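PDB 1VPH: YjbQ family protein from Sulfolobus solfataricus, which is of unknown function but belongs to the UPF0047 (YjbQ-like) family and binds a potassium ion. Local coordinates for residues I62-H67 against T124-F129. Numbering follows the deposited sequence.
Sequences IVANEH and TWQNIF
Trp125 lies alongside Glu66, both side chains pointing the same way, with Trp125 CB 3.7 Å from Glu66 CG. The glutamate's CG is anti to its backbone N (chi1 -172°) and the chain stays extended, bringing OE2 within 3.7 Å of Trp125 CD1. An alanine at Glu66 would probably strip the flank from Trp125 CB, CG and CD1, leaving the indole less held on this side. Gln126 OE1 is hydrogen-bonded to Gly123 N, its NE2 to Val55 O of the second subunit and to a water that donates to Ala64 O. Antiparallel pairing begins at Asn127, whose N gives a 2.6 Å bond to Asn65 O from above the carbonyl plane; the return bond, Asn65 N to Asn127 O, is bent (136°). Ile128 faces Ala64 as a non-hydrogen-bonded pair. Phe129 exchanges two bonds with Val63; its ring edge meets Asn65 O, 3.4 Å from CE2, while CE1 meets His67 ND1, itself bonded to Asp32. Asn65 OD1 is hydrogen-bonded to ND1 of the second subunit's His101, a potassium-site residue, so this edge lies at a subunit interface. Within the chain, strand 127-132 runs between outer strands 60-65 and 29-32; Ile62 and Ile128 pack on strand 49-55, Phe129 and His67 on helix 69-83.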
loop_
_atom_site.group_PDB
_atom_site.type_symbol
_atom_site.label_atom_id
_atom_site.label_comp_id
_atom_site.label_asym_id
_atom_site.label_seq_id
_atom_site.Cartn_x
_atom_site.Cartn_y
_atom_site.Cartn_z
ATOM N N ILE C 62 7.292 -4.813 -3.048
ATOM C CA ILE C 62 8.172 -3.843 -2.345
ATOM C C ILE C 62 7.639 -3.689 -0.960
ATOM O O ILE C 62 6.432 -3.479 -0.817
ATOM C CB ILE C 62 8.172 -2.473 -3.038
ATOM C CG1 ILE C 62 8.824 -2.563 -4.459
ATOM C CG2 ILE C 62 8.919 -1.435 -2.200
ATOM C CD1 ILE C 62 10.371 -2.940 -4.448
ATOM N N VAL C 63 8.497 -3.877 0.068
ATOM C CA VAL C 63 8.092 -3.658 1.458
ATOM C C VAL C 63 9.109 -2.806 2.180
ATOM O O VAL C 63 10.192 -2.571 1.686
ATOM C CB VAL C 63 7.828 -4.982 2.265
ATOM C CG1 VAL C 63 6.725 -5.760 1.622
ATOM C CG2 VAL C 63 9.107 -5.806 2.433
ATOM N N ALA C 64 8.797 -2.398 3.398
ATOM C CA ALA C 64 9.779 -1.697 4.203
ATOM C C ALA C 64 9.767 -2.205 5.645
ATOM O O ALA C 64 8.697 -2.380 6.278
ATOM C CB ALA C 64 9.531 -0.211 4.127
ATOM N N ASN C 65 10.930 -2.617 6.114
ATOM C CA ASN C 65 11.045 -3.047 7.501
ATOM C C ASN C 65 12.496 -3.094 7.917
ATOM O O ASN C 65 13.337 -2.535 7.229
ATOM C CB ASN C 65 10.296 -4.336 7.768
ATOM C CG ASN C 65 9.603 -4.269 9.059
ATOM O OD1 ASN C 65 10.171 -4.684 10.079
ATOM N ND2 ASN C 65 8.404 -3.604 9.077
ATOM N N GLU C 66 12.772 -3.710 9.064
ATOM C CA GLU C 66 14.081 -3.663 9.640
ATOM C C GLU C 66 15.015 -4.690 9.059
ATOM O O GLU C 66 14.668 -5.877 8.970
ATOM C CB GLU C 66 14.009 -3.882 11.154
ATOM C CG GLU C 66 15.352 -3.646 11.812
ATOM C CD GLU C 66 15.307 -3.710 13.324
ATOM O OE1 GLU C 66 14.215 -3.577 13.943
ATOM O OE2 GLU C 66 16.413 -3.885 13.888
ATOM N N HIS C 67 16.227 -4.237 8.710
ATOM C CA HIS C 67 17.229 -5.137 8.186
ATOM C C HIS C 67 17.891 -5.863 9.335
ATOM O O HIS C 67 18.878 -5.372 9.868
ATOM C CB HIS C 67 18.297 -4.389 7.403
ATOM C CG HIS C 67 19.167 -5.287 6.599
ATOM N ND1 HIS C 67 19.294 -5.161 5.230
ATOM C CD2 HIS C 67 19.978 -6.317 6.968
ATOM C CE1 HIS C 67 20.167 -6.062 4.796
ATOM N NE2 HIS C 67 20.572 -6.791 5.822
ATOM N N THR C 124 14.757 4.894 11.604
ATOM C CA THR C 124 16.056 4.278 11.777
ATOM C C THR C 124 16.027 2.810 11.322
ATOM O O THR C 124 17.009 2.350 10.733
ATOM C CB THR C 124 16.551 4.428 13.232
ATOM O OG1 THR C 124 16.526 5.823 13.610
ATOM C CG2 THR C 124 17.958 3.853 13.410
ATOM N N TRP C 125 14.931 2.085 11.587
ATOM C CA TRP C 125 14.885 0.643 11.311
ATOM C C TRP C 125 13.883 0.297 10.203
ATOM O O TRP C 125 13.354 -0.796 10.149
ATOM C CB TRP C 125 14.680 -0.117 12.610
ATOM C CG TRP C 125 15.842 0.174 13.533
ATOM C CD1 TRP C 125 17.139 -0.289 13.415
ATOM C CD2 TRP C 125 15.831 1.050 14.642
ATOM N NE1 TRP C 125 17.909 0.223 14.417
ATOM C CE2 TRP C 125 17.128 1.047 15.189
ATOM C CE3 TRP C 125 14.841 1.819 15.249
ATOM C CZ2 TRP C 125 17.462 1.795 16.311
ATOM C CZ3 TRP C 125 15.162 2.547 16.354
ATOM C CH2 TRP C 125 16.464 2.542 16.881
ATOM N N GLN C 126 13.732 1.246 9.276
ATOM C CA GLN C 126 12.839 1.119 8.181
ATOM C C GLN C 126 13.607 1.081 6.869
ATOM O O GLN C 126 13.885 2.108 6.271
ATOM C CB GLN C 126 11.919 2.338 8.202
ATOM C CG GLN C 126 10.676 2.188 7.429
ATOM C CD GLN C 126 9.692 3.305 7.761
ATOM O OE1 GLN C 126 10.108 4.409 8.091
ATOM N NE2 GLN C 126 8.382 3.000 7.740
ATOM N N ASN C 127 13.958 -0.121 6.415
ATOM C CA ASN C 127 14.742 -0.268 5.190
ATOM C C ASN C 127 13.788 -0.728 4.103
ATOM O O ASN C 127 12.724 -1.309 4.392
ATOM C CB ASN C 127 15.868 -1.281 5.417
ATOM C CG ASN C 127 17.046 -0.682 6.200
ATOM O OD1 ASN C 127 16.883 0.138 7.119
ATOM N ND2 ASN C 127 18.231 -1.045 5.791
ATOM N N ILE C 128 14.190 -0.504 2.857
ATOM C CA ILE C 128 13.346 -0.807 1.707
ATOM C C ILE C 128 13.822 -2.094 1.045
ATOM O O ILE C 128 15.025 -2.238 0.729
ATOM C CB ILE C 128 13.418 0.293 0.690
ATOM C CG1 ILE C 128 13.026 1.639 1.321
ATOM C CG2 ILE C 128 12.500 -0.036 -0.458
ATOM C CD1 ILE C 128 13.046 2.800 0.391
ATOM N N PHE C 129 12.890 -3.028 0.818
ATOM C CA PHE C 129 13.233 -4.335 0.242
ATOM C C PHE C 129 12.431 -4.688 -0.986
ATOM O O PHE C 129 11.202 -4.529 -1.051
ATOM C CB PHE C 129 13.015 -5.454 1.244
ATOM C CG PHE C 129 13.875 -5.382 2.485
ATOM C CD1 PHE C 129 15.132 -5.962 2.515
ATOM C CD2 PHE C 129 13.379 -4.801 3.615
ATOM C CE1 PHE C 129 15.886 -5.932 3.671
ATOM C CE2 PHE C 129 14.131 -4.733 4.759
ATOM C CZ PHE C 129 15.363 -5.279 4.799
HETATM O O HOH W 1 7.695 0.081 7.268
HETATM O O HOH W 2 16.911 -1.553 9.208
#